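Local coordinates for DNA-binding protein HU (Anabaena sp., PDB 1P71) that binds and bends DNA as a histone-like homodimer, wrapping it so as to stabilise it against denaturation, and is essential for heterocyst differentiation, at the interface of chains A and B. Numbering follows the deposited sequence. Chains: chain A/B, DNA-binding protein HU.

Contact 1: the interface of chains A and B. Residues chain A 47, 84-85, 88-89; chain B 33-34, 37.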
# COMPACT_ATOMS: atom_id res chain seq x y z
N PHE A 47 -7.84 3.20 -4.90
CA PHE A 47 -6.64 2.41 -4.69
C PHE A 47 -6.49 2.03 -3.23
O PHE A 47 -6.44 0.85 -2.88
CB PHE A 47 -5.40 3.16 -5.18
CG PHE A 47 -4.13 2.39 -4.98
CD1 PHE A 47 -3.75 1.38 -5.87
CD2 PHE A 47 -3.32 2.66 -3.87
CE1 PHE A 47 -2.57 0.66 -5.67
CE2 PHE A 47 -2.15 1.95 -3.65
CZ PHE A 47 -1.77 0.95 -4.54
N LEU A 84 -12.17 -0.34 -5.30
CA LEU A 84 -11.80 -0.79 -6.65
C LEU A 84 -10.69 -1.83 -6.60
O LEU A 84 -10.75 -2.84 -7.31
CB LEU A 84 -11.41 0.39 -7.58
CG LEU A 84 -10.99 -0.01 -9.01
CD1 LEU A 84 -12.18 -0.20 -10.02
CD2 LEU A 84 -9.91 0.90 -9.63
N PHE A 85 -9.69 -1.59 -5.77
CA PHE A 85 -8.61 -2.56 -5.58
C PHE A 85 -9.16 -3.91 -5.05
O PHE A 85 -8.91 -4.96 -5.62
CB PHE A 85 -7.55 -1.96 -4.64
CG PHE A 85 -6.20 -2.60 -4.74
CD1 PHE A 85 -6.01 -3.82 -5.42
CD2 PHE A 85 -5.10 -2.00 -4.15
CE1 PHE A 85 -4.76 -4.40 -5.49
CE2 PHE A 85 -3.83 -2.58 -4.23
CZ PHE A 85 -3.66 -3.78 -4.90
N LYS A 88 -11.29 -5.75 -7.87
CA LYS A 88 -10.52 -6.29 -8.98
C LYS A 88 -9.84 -7.58 -8.53
O LYS A 88 -9.75 -8.55 -9.28
CB LYS A 88 -9.50 -5.27 -9.51
CG LYS A 88 -10.08 -4.03 -10.22
CD LYS A 88 -11.22 -4.33 -11.21
CE LYS A 88 -10.71 -4.63 -12.62
NZ LYS A 88 -11.22 -3.64 -13.67
N VAL A 89 -9.35 -7.58 -7.29
CA VAL A 89 -8.75 -8.77 -6.69
C VAL A 89 -9.83 -9.82 -6.38
O VAL A 89 -9.60 -11.02 -6.55
CB VAL A 89 -7.94 -8.38 -5.41
CG1 VAL A 89 -7.48 -9.61 -4.66
CG2 VAL A 89 -6.75 -7.56 -5.78
N ILE B 33 -2.70 -2.50 -9.38
CA ILE B 33 -3.97 -3.18 -9.13
C ILE B 33 -4.15 -4.38 -10.05
O ILE B 33 -4.60 -5.45 -9.63
CB ILE B 33 -5.14 -2.18 -9.29
CG1 ILE B 33 -5.23 -1.27 -8.06
CG2 ILE B 33 -6.47 -2.90 -9.53
CD1 ILE B 33 -6.33 -0.20 -8.12
N GLU B 34 -3.78 -4.19 -11.31
CA GLU B 34 -3.93 -5.20 -12.34
C GLU B 34 -2.97 -6.33 -12.09
O GLU B 34 -3.35 -7.49 -12.14
CB GLU B 34 -3.68 -4.59 -13.72
CG GLU B 34 -4.73 -3.57 -14.13
CD GLU B 34 -6.10 -4.18 -14.41
OE1 GLU B 34 -6.19 -5.11 -15.22
OE2 GLU B 34 -7.10 -3.72 -13.81
N SER B 37 -4.24 -8.18 -8.96
CA SER B 37 -5.45 -8.94 -9.31
C SER B 37 -5.16 -10.18 -10.13
O SER B 37 -5.91 -11.15 -10.06
CB SER B 37 -6.46 -8.06 -10.06
OG SER B 37 -6.84 -6.96 -9.26
O HOH W 1 -7.78 -11.90 -7.88
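B:Ile33 lies against one face of the A:Phe85 ring, its CG1 3.7 Å from A:Phe85 ring atom CG and offset toward the rim, while the backbone carbonyl O of A:Phe47 sits in plane at the edge of the same ring. This is part of the dimer interface of the bacterial histone-like (HU) fold, where the short helix 83-89 of one subunit packs on helix 18-37 of the other. The isoleucine suits its place because its branches part: CG1, anti to the carbonyl carbon (chi1 -77°), runs under the ring and also meets CD1 of the A:Phe47 ring at 3.7 Å. CD1 at its tip reaches the A:Leu84 methyl CD2, and B:Ile33 CG2 meets the aliphatic CG of A:Lys88 at 3.8 Å. An alanine in place of A:Phe85 would probably leave the B:Ile33 CG1 branch without the flat surface that covers it and open a gap between the two helices. A turn further on, the small B:Ser37 probably lets the helices come close; its hydroxyl OG hydrogen-bonds back to the carbonyl O of B:Ile33 at 2.7 Å, tilted 34° from the carbonyl plane, which satisfies a polar group beside A:Lys88 and A:Val89. The flexible A:Lys88 bends at chi2, chi3 and chi4, leaving NZ 4.1 Å from the carboxylate OE2 of B:Glu34, too far for a salt bridge though the opposite charges would probably attract.

Contact 2: the interface of chains A and B. Residues chain A 32-33, 36-37, 50, 52, 77; chain B 79, 81, 85-86, 89.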
# COMPACT_ATOMS: atom_id res chain seq x y z
N ILE A 32 5.08 9.62 -0.09
CA ILE A 32 4.17 8.85 0.73
C ILE A 32 4.81 8.50 2.07
O ILE A 32 4.20 8.69 3.12
CB ILE A 32 3.71 7.56 -0.01
CG1 ILE A 32 2.78 7.92 -1.17
CG2 ILE A 32 3.00 6.63 0.98
CD1 ILE A 32 2.55 6.75 -2.19
N ILE A 33 6.05 7.98 2.03
CA ILE A 33 6.79 7.61 3.23
C ILE A 33 6.97 8.81 4.16
O ILE A 33 6.83 8.69 5.38
CB ILE A 33 8.15 6.99 2.82
CG1 ILE A 33 7.96 5.60 2.19
CG2 ILE A 33 9.12 6.93 3.97
CD1 ILE A 33 9.20 5.06 1.49
N VAL A 36 3.45 9.85 5.72
CA VAL A 36 3.06 8.87 6.73
C VAL A 36 3.94 9.00 7.99
O VAL A 36 3.42 8.99 9.11
CB VAL A 36 3.03 7.44 6.16
CG1 VAL A 36 2.92 6.36 7.30
CG2 VAL A 36 1.87 7.30 5.15
N SER A 37 5.25 9.15 7.81
CA SER A 37 6.22 9.30 8.91
C SER A 37 5.99 10.51 9.82
O SER A 37 6.37 10.48 11.00
CB SER A 37 7.66 9.29 8.37
OG SER A 37 7.88 8.09 7.61
N PHE A 50 -2.79 5.02 3.10
CA PHE A 50 -1.61 4.71 3.89
C PHE A 50 -1.63 5.62 5.11
O PHE A 50 -1.88 6.82 4.99
CB PHE A 50 -0.34 5.04 3.11
CG PHE A 50 -0.11 4.20 1.89
CD1 PHE A 50 -0.62 4.60 0.65
CD2 PHE A 50 0.67 3.04 1.96
CE1 PHE A 50 -0.38 3.86 -0.49
CE2 PHE A 50 0.92 2.28 0.82
CZ PHE A 50 0.38 2.68 -0.40
N SER A 52 -0.01 5.95 9.54
CA SER A 52 0.73 5.47 10.68
C SER A 52 -0.30 4.95 11.70
O SER A 52 -1.31 5.59 11.94
CB SER A 52 1.55 6.63 11.24
OG SER A 52 2.58 6.19 12.09
N PRO A 77 3.60 1.65 9.65
CA PRO A 77 2.83 2.06 8.48
C PRO A 77 1.70 1.04 8.19
O PRO A 77 1.85 -0.16 8.45
CB PRO A 77 3.89 2.10 7.37
CG PRO A 77 5.01 1.24 7.83
CD PRO A 77 4.95 1.14 9.30
N PHE B 79 -0.39 -5.13 1.68
CA PHE B 79 0.82 -4.35 1.54
C PHE B 79 1.80 -4.74 2.66
O PHE B 79 1.38 -4.93 3.80
CB PHE B 79 0.48 -2.86 1.61
CG PHE B 79 1.67 -1.94 1.56
CD1 PHE B 79 2.47 -1.87 0.44
CD2 PHE B 79 2.00 -1.14 2.66
CE1 PHE B 79 3.58 -1.02 0.39
CE2 PHE B 79 3.09 -0.30 2.62
CZ PHE B 79 3.87 -0.23 1.49
N ALA B 81 5.20 -3.12 4.14
CA ALA B 81 6.06 -1.96 4.08
C ALA B 81 7.50 -2.41 4.12
O ALA B 81 7.84 -3.33 4.85
CB ALA B 81 5.77 -1.05 5.25
N PHE B 85 10.74 2.34 4.98
CA PHE B 85 9.43 2.84 5.40
C PHE B 85 9.16 2.59 6.89
O PHE B 85 8.70 3.48 7.61
CB PHE B 85 8.36 2.16 4.55
CG PHE B 85 7.08 2.93 4.46
CD1 PHE B 85 6.80 3.98 5.34
CD2 PHE B 85 6.13 2.59 3.51
CE1 PHE B 85 5.60 4.68 5.27
CE2 PHE B 85 4.93 3.30 3.43
CZ PHE B 85 4.69 4.35 4.32
N ARG B 86 9.46 1.37 7.34
CA ARG B 86 9.21 0.96 8.72
C ARG B 86 10.10 1.75 9.66
O ARG B 86 9.66 2.16 10.73
CB ARG B 86 9.45 -0.54 8.87
CG ARG B 86 8.31 -1.40 8.34
CD ARG B 86 8.50 -2.89 8.56
NE ARG B 86 7.85 -3.66 7.49
CZ ARG B 86 7.13 -4.77 7.66
NH1 ARG B 86 6.93 -5.28 8.88
NH2 ARG B 86 6.60 -5.40 6.60
N VAL B 89 9.03 5.58 10.05
CA VAL B 89 7.87 5.69 10.95
C VAL B 89 8.27 5.46 12.42
O VAL B 89 7.75 6.11 13.35
CB VAL B 89 6.73 4.71 10.46
CG1 VAL B 89 5.56 4.68 11.41
CG2 VAL B 89 6.24 5.10 9.09
O HOH W 2 6.45 8.12 13.09
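A:Pro77 and B:Ala81 meet from extended backbones in their strands 74-81, whereas B:Phe85 and B:Val89 come from the helical segment 83-89. The A:Pro77 ring atom CG touches the methyl CB of B:Ala81 at 3.5 Å, a place that suits a compact ring against a small side chain. B:Phe85 is held between two aliphatic groups: A:Ile33 CG1 stands over the centre of one face, 3.6 Å from the centroid, and A:Pro77 CB covers the opposite face nearer the rim. A:Val36 CB lies in plane at the edge of the B:Phe85 ring, and its methyl CG1 meets B:Phe85 CE1 at 3.8 Å, which should restrict turning of the ring. B:Val89, whose CG1 is anti to the backbone N (chi1 175°), points that methyl toward the A:Ser52 hydroxyl OG, 3.4 Å away, while CG2 packs on A:Val36 CG1. Farther along the sheet, A:Phe50 drives its edge atom CE2 into the face of B:Phe79, 3.8 Å from B:Phe79 CE2, with the planes almost perpendicular. B:Arg86 packs its aliphatic stem near A:Pro77 and folds back within its own chain, gripping the carbonyl O of B:Ala81 side-on with NE at 2.7 Å and with NH2. The site thus lies where the last helix of chain B covers the junction of helix 18-37 with strands 48-55 and 74-81 of chain A.

The C-alpha centres of contact 1 and contact 2 lie about 20 Å apart, at two ends of one two-fold symmetric interface. Contact 1 sets helix 83-89 of chain A on helix 18-37 of chain B; contact 2 contains the same pairing with the chains exchanged, so positions 33, 37, 85 and 89 occur in both. Contact 2 additionally takes in strands 48-55 and 74-81, linking the helical packing to the sheets. Because each subunit both offers and receives the terminal helix, the two chains embrace reciprocally, which fits the homodimer that this protein forms, whose body supports the strand arms that, in this family, grip bent DNA.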